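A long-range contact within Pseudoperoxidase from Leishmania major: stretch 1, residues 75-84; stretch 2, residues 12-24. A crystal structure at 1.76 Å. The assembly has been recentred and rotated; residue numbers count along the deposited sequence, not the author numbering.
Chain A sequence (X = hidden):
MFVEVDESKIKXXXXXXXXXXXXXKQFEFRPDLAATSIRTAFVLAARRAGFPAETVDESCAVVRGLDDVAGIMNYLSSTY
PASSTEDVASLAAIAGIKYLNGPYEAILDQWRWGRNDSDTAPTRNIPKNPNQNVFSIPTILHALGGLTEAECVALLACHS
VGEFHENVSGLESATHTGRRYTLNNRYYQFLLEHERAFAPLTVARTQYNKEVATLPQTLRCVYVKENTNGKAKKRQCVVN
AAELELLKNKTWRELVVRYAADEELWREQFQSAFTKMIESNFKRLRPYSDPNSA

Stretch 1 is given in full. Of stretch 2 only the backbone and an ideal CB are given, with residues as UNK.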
# COMPACT_ATOMS: atom_id res chain seq x y z
N TYR A 75 12.54 -10.28 12.29
CA TYR A 75 12.69 -11.73 12.20
C TYR A 75 13.35 -12.12 10.89
O TYR A 75 14.29 -12.91 10.87
CB TYR A 75 11.35 -12.46 12.32
CG TYR A 75 11.50 -13.95 12.13
CD1 TYR A 75 11.92 -14.77 13.17
CD2 TYR A 75 11.22 -14.55 10.90
CE1 TYR A 75 12.07 -16.12 12.99
CE2 TYR A 75 11.37 -15.91 10.72
CZ TYR A 75 11.79 -16.69 11.77
OH TYR A 75 11.94 -18.05 11.60
N LEU A 76 12.86 -11.56 9.79
CA LEU A 76 13.41 -11.86 8.47
C LEU A 76 14.88 -11.45 8.36
O LEU A 76 15.71 -12.21 7.85
CB LEU A 76 12.57 -11.21 7.37
CG LEU A 76 11.18 -11.79 7.12
CD1 LEU A 76 10.43 -10.99 6.08
CD2 LEU A 76 11.27 -13.25 6.70
N SER A 77 15.22 -10.26 8.87
CA SER A 77 16.60 -9.79 8.88
C SER A 77 17.55 -10.66 9.72
O SER A 77 18.70 -10.88 9.32
CB SER A 77 16.67 -8.34 9.34
OG SER A 77 16.10 -7.48 8.36
N SER A 78 17.09 -11.13 10.88
CA SER A 78 17.89 -12.05 11.69
C SER A 78 18.07 -13.38 10.96
O SER A 78 19.15 -13.95 10.96
CB SER A 78 17.24 -12.29 13.05
OG SER A 78 17.37 -11.16 13.90
N THR A 79 16.98 -13.85 10.36
CA THR A 79 16.97 -15.08 9.58
C THR A 79 17.86 -14.94 8.34
O THR A 79 18.61 -15.86 8.00
CB THR A 79 15.53 -15.42 9.13
OG1 THR A 79 14.69 -15.55 10.28
CG2 THR A 79 15.51 -16.72 8.34
N TYR A 80 17.77 -13.79 7.69
CA TYR A 80 18.59 -13.48 6.52
C TYR A 80 19.53 -12.29 6.74
O TYR A 80 19.36 -11.23 6.14
CB TYR A 80 17.70 -13.25 5.29
CG TYR A 80 16.81 -14.44 4.98
CD1 TYR A 80 17.32 -15.56 4.34
CD2 TYR A 80 15.47 -14.45 5.35
CE1 TYR A 80 16.53 -16.65 4.06
CE2 TYR A 80 14.67 -15.54 5.08
CZ TYR A 80 15.20 -16.64 4.43
OH TYR A 80 14.41 -17.73 4.15
N PRO A 81 20.56 -12.48 7.59
CA PRO A 81 21.58 -11.43 7.74
C PRO A 81 22.32 -11.29 6.41
O PRO A 81 22.05 -12.11 5.54
CB PRO A 81 22.51 -12.02 8.80
CG PRO A 81 22.40 -13.48 8.62
CD PRO A 81 20.96 -13.72 8.26
N ALA A 82 23.19 -10.30 6.24
CA ALA A 82 23.88 -10.11 4.95
C ALA A 82 22.97 -9.62 3.82
O ALA A 82 23.47 -9.21 2.77
CB ALA A 82 24.65 -11.37 4.51
N SER A 83 21.66 -9.68 4.02
CA SER A 83 20.75 -8.97 3.13
C SER A 83 20.51 -7.59 3.69
O SER A 83 20.57 -7.39 4.90
CB SER A 83 19.42 -9.71 3.02
OG SER A 83 18.47 -8.92 2.32
N SER A 84 20.26 -6.61 2.82
CA SER A 84 19.88 -5.30 3.30
C SER A 84 18.44 -5.37 3.81
O SER A 84 17.64 -6.18 3.33
CB SER A 84 20.00 -4.24 2.20
OG SER A 84 18.90 -4.29 1.31
N UNK A 12 23.39 -12.62 -5.02
CA UNK A 12 22.67 -12.54 -3.74
C UNK A 12 23.08 -13.75 -2.90
O UNK A 12 23.37 -14.80 -3.46
CB UNK A 12 21.15 -12.50 -3.95
N UNK A 13 23.12 -13.60 -1.58
CA UNK A 13 23.50 -14.72 -0.71
C UNK A 13 22.35 -15.72 -0.61
O UNK A 13 22.57 -16.92 -0.49
CB UNK A 13 23.89 -14.22 0.68
N UNK A 14 21.13 -15.20 -0.69
CA UNK A 14 19.93 -16.01 -0.51
C UNK A 14 19.07 -16.08 -1.75
O UNK A 14 19.19 -15.24 -2.66
CB UNK A 14 19.10 -15.46 0.65
N UNK A 15 18.18 -17.06 -1.79
CA UNK A 15 17.14 -17.13 -2.81
C UNK A 15 15.97 -16.26 -2.38
O UNK A 15 15.53 -16.33 -1.23
CB UNK A 15 16.69 -18.57 -3.04
N UNK A 16 15.47 -15.44 -3.30
CA UNK A 16 14.38 -14.52 -3.00
C UNK A 16 13.09 -15.23 -2.59
O UNK A 16 12.28 -14.65 -1.86
CB UNK A 16 14.11 -13.63 -4.22
N UNK A 17 12.91 -16.47 -3.03
CA UNK A 17 11.70 -17.23 -2.70
C UNK A 17 11.73 -17.74 -1.27
O UNK A 17 10.68 -17.97 -0.66
CB UNK A 17 11.53 -18.41 -3.66
N UNK A 18 12.94 -17.95 -0.73
CA UNK A 18 13.10 -18.37 0.66
C UNK A 18 12.63 -17.27 1.60
O UNK A 18 11.95 -17.54 2.58
CB UNK A 18 14.56 -18.73 0.95
N UNK A 19 13.00 -16.03 1.28
CA UNK A 19 12.60 -14.89 2.10
C UNK A 19 11.09 -14.73 2.02
O UNK A 19 10.41 -14.58 3.05
CB UNK A 19 13.31 -13.61 1.65
N UNK A 20 10.56 -14.80 0.80
CA UNK A 20 9.11 -14.78 0.60
C UNK A 20 8.40 -15.89 1.38
O UNK A 20 7.36 -15.67 2.00
CB UNK A 20 8.79 -14.91 -0.89
N UNK A 21 8.97 -17.10 1.38
CA UNK A 21 8.33 -18.21 2.06
C UNK A 21 8.35 -18.02 3.58
O UNK A 21 7.38 -18.35 4.27
CB UNK A 21 9.02 -19.52 1.68
N UNK A 22 9.46 -17.49 4.09
CA UNK A 22 9.61 -17.22 5.52
C UNK A 22 8.61 -16.15 5.98
O UNK A 22 8.03 -16.26 7.06
CB UNK A 22 11.04 -16.78 5.83
N UNK A 23 8.41 -15.12 5.18
CA UNK A 23 7.42 -14.11 5.52
C UNK A 23 6.00 -14.69 5.49
O UNK A 23 5.19 -14.40 6.38
CB UNK A 23 7.53 -12.92 4.56
N UNK A 24 5.70 -15.51 4.49
CA UNK A 24 4.39 -16.14 4.37
C UNK A 24 4.02 -16.97 5.60
O UNK A 24 2.85 -16.98 6.02
CB UNK A 24 4.36 -17.03 3.12

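Position 12 points sideways with nothing of stretch 1 close by; its backbone angles admit most residues, proline included, and Pro 12 is found.

Position 13 points toward Ala 82, whose CB is 4.8 Å from the ideal CB of 13. The Ala 82 methyl is the nearest group, so a flexible side chain with an aliphatic portion would do. Lys 13 lays its CD 3.7 Å from Ala 82 CB.

Position 14 points toward stretch 1, its ideal CB 4.1 Å from Tyr 80 CD1. The Tyr 80 ring and the turn through Pro 81, Ala 82 and Ser 83 offer a broad, largely apolar surface, suited to a large aliphatic or aromatic group. The residue is Tyr 14, chi1 m. The edge of Tyr 80 meets its face, with ring planes at 72° and Tyr 80 CD1 3.6 Å from Tyr 14 CG.

Position 15 points away, so stretch 1 sets no demand; Ala 15 occupies this N-cap position. Positions 16 and 17 also find nothing of stretch 1 near and could carry polar chains; they are Arg 16 and Glu 17.

Position 18 points sideways, but its ideal CB is 3.4 Å from Tyr 80 OH. A small or polar residue whose chain turns outward would fit. Asp 18, chi1 m, holds OD1 and OD2 5.2 and 5.0 Å from Tyr 80 OH, while its CB lies 3.3 Å from that atom.

Position 19 has its ideal CB 4.2 Å from Tyr 80 CE2, a setting for a branched aliphatic group. Val 19 places CG2 over one face of the Tyr 80 ring, 3.8 Å from its centroid.

Position 20 points away and 21 sideways, with nothing of stretch 1 within 5.5 Å of either ideal CB, so many helix-compatible residues would suit; they are Val 20 and Ala 21.

Position 22 points toward stretch 1, its ideal CB 3.6 Å from Leu 76 CD2 and 3.9 Å from Tyr 80 OH. The space is tight and a hydroxyl is at hand, favouring alanine, serine or perhaps cysteine. Ser 22 OG accepts a hydrogen bond from Tyr 80 OH (2.7 Å), and its CB packs against Leu 76.

Position 23 has its ideal CB 3.8 Å from Leu 76 CD1, suiting a small apolar residue; Ala 23 rests its methyl there. Position 24 is out of reach, so stretch 1 sets no preference; it holds Cys 24.

Stretch 2 12-24: PKYAREDVVASAC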
# COMPACT_ATOMS: atom_id res chain seq x y z
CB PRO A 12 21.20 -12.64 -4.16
CG PRO A 12 21.21 -13.16 -5.57
CD PRO A 12 22.48 -12.67 -6.17
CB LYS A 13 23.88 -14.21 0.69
CG LYS A 13 24.36 -15.31 1.62
CD LYS A 13 24.86 -14.74 2.94
CE LYS A 13 25.96 -15.61 3.52
NZ LYS A 13 25.54 -17.04 3.58
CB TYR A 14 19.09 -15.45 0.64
CG TYR A 14 19.90 -15.13 1.87
CD1 TYR A 14 20.47 -16.15 2.62
CD2 TYR A 14 20.09 -13.82 2.28
CE1 TYR A 14 21.22 -15.88 3.74
CE2 TYR A 14 20.83 -13.54 3.40
CZ TYR A 14 21.39 -14.57 4.13
OH TYR A 14 22.14 -14.30 5.26
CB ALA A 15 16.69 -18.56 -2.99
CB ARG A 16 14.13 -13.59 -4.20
CG ARG A 16 13.73 -14.33 -5.47
CD ARG A 16 13.70 -13.41 -6.69
NE ARG A 16 13.55 -14.19 -7.92
CZ ARG A 16 13.68 -13.69 -9.15
NH1 ARG A 16 13.96 -12.40 -9.32
NH2 ARG A 16 13.52 -14.48 -10.20
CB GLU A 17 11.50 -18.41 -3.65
CG GLU A 17 11.99 -18.17 -5.06
CD GLU A 17 13.47 -18.48 -5.21
OE1 GLU A 17 13.94 -19.46 -4.59
OE2 GLU A 17 14.15 -17.74 -5.94
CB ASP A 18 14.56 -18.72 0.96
CG ASP A 18 14.98 -20.05 0.37
OD1 ASP A 18 14.09 -20.81 -0.06
OD2 ASP A 18 16.20 -20.34 0.34
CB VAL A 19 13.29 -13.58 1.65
CG1 VAL A 19 12.96 -12.44 2.62
CG2 VAL A 19 14.80 -13.78 1.58
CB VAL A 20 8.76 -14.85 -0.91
CG1 VAL A 20 7.28 -15.16 -1.11
CG2 VAL A 20 9.14 -13.53 -1.61
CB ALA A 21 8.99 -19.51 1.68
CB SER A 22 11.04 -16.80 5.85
OG SER A 22 11.99 -17.75 5.40
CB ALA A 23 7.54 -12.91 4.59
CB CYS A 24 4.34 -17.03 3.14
SG CYS A 24 4.08 -16.12 1.61
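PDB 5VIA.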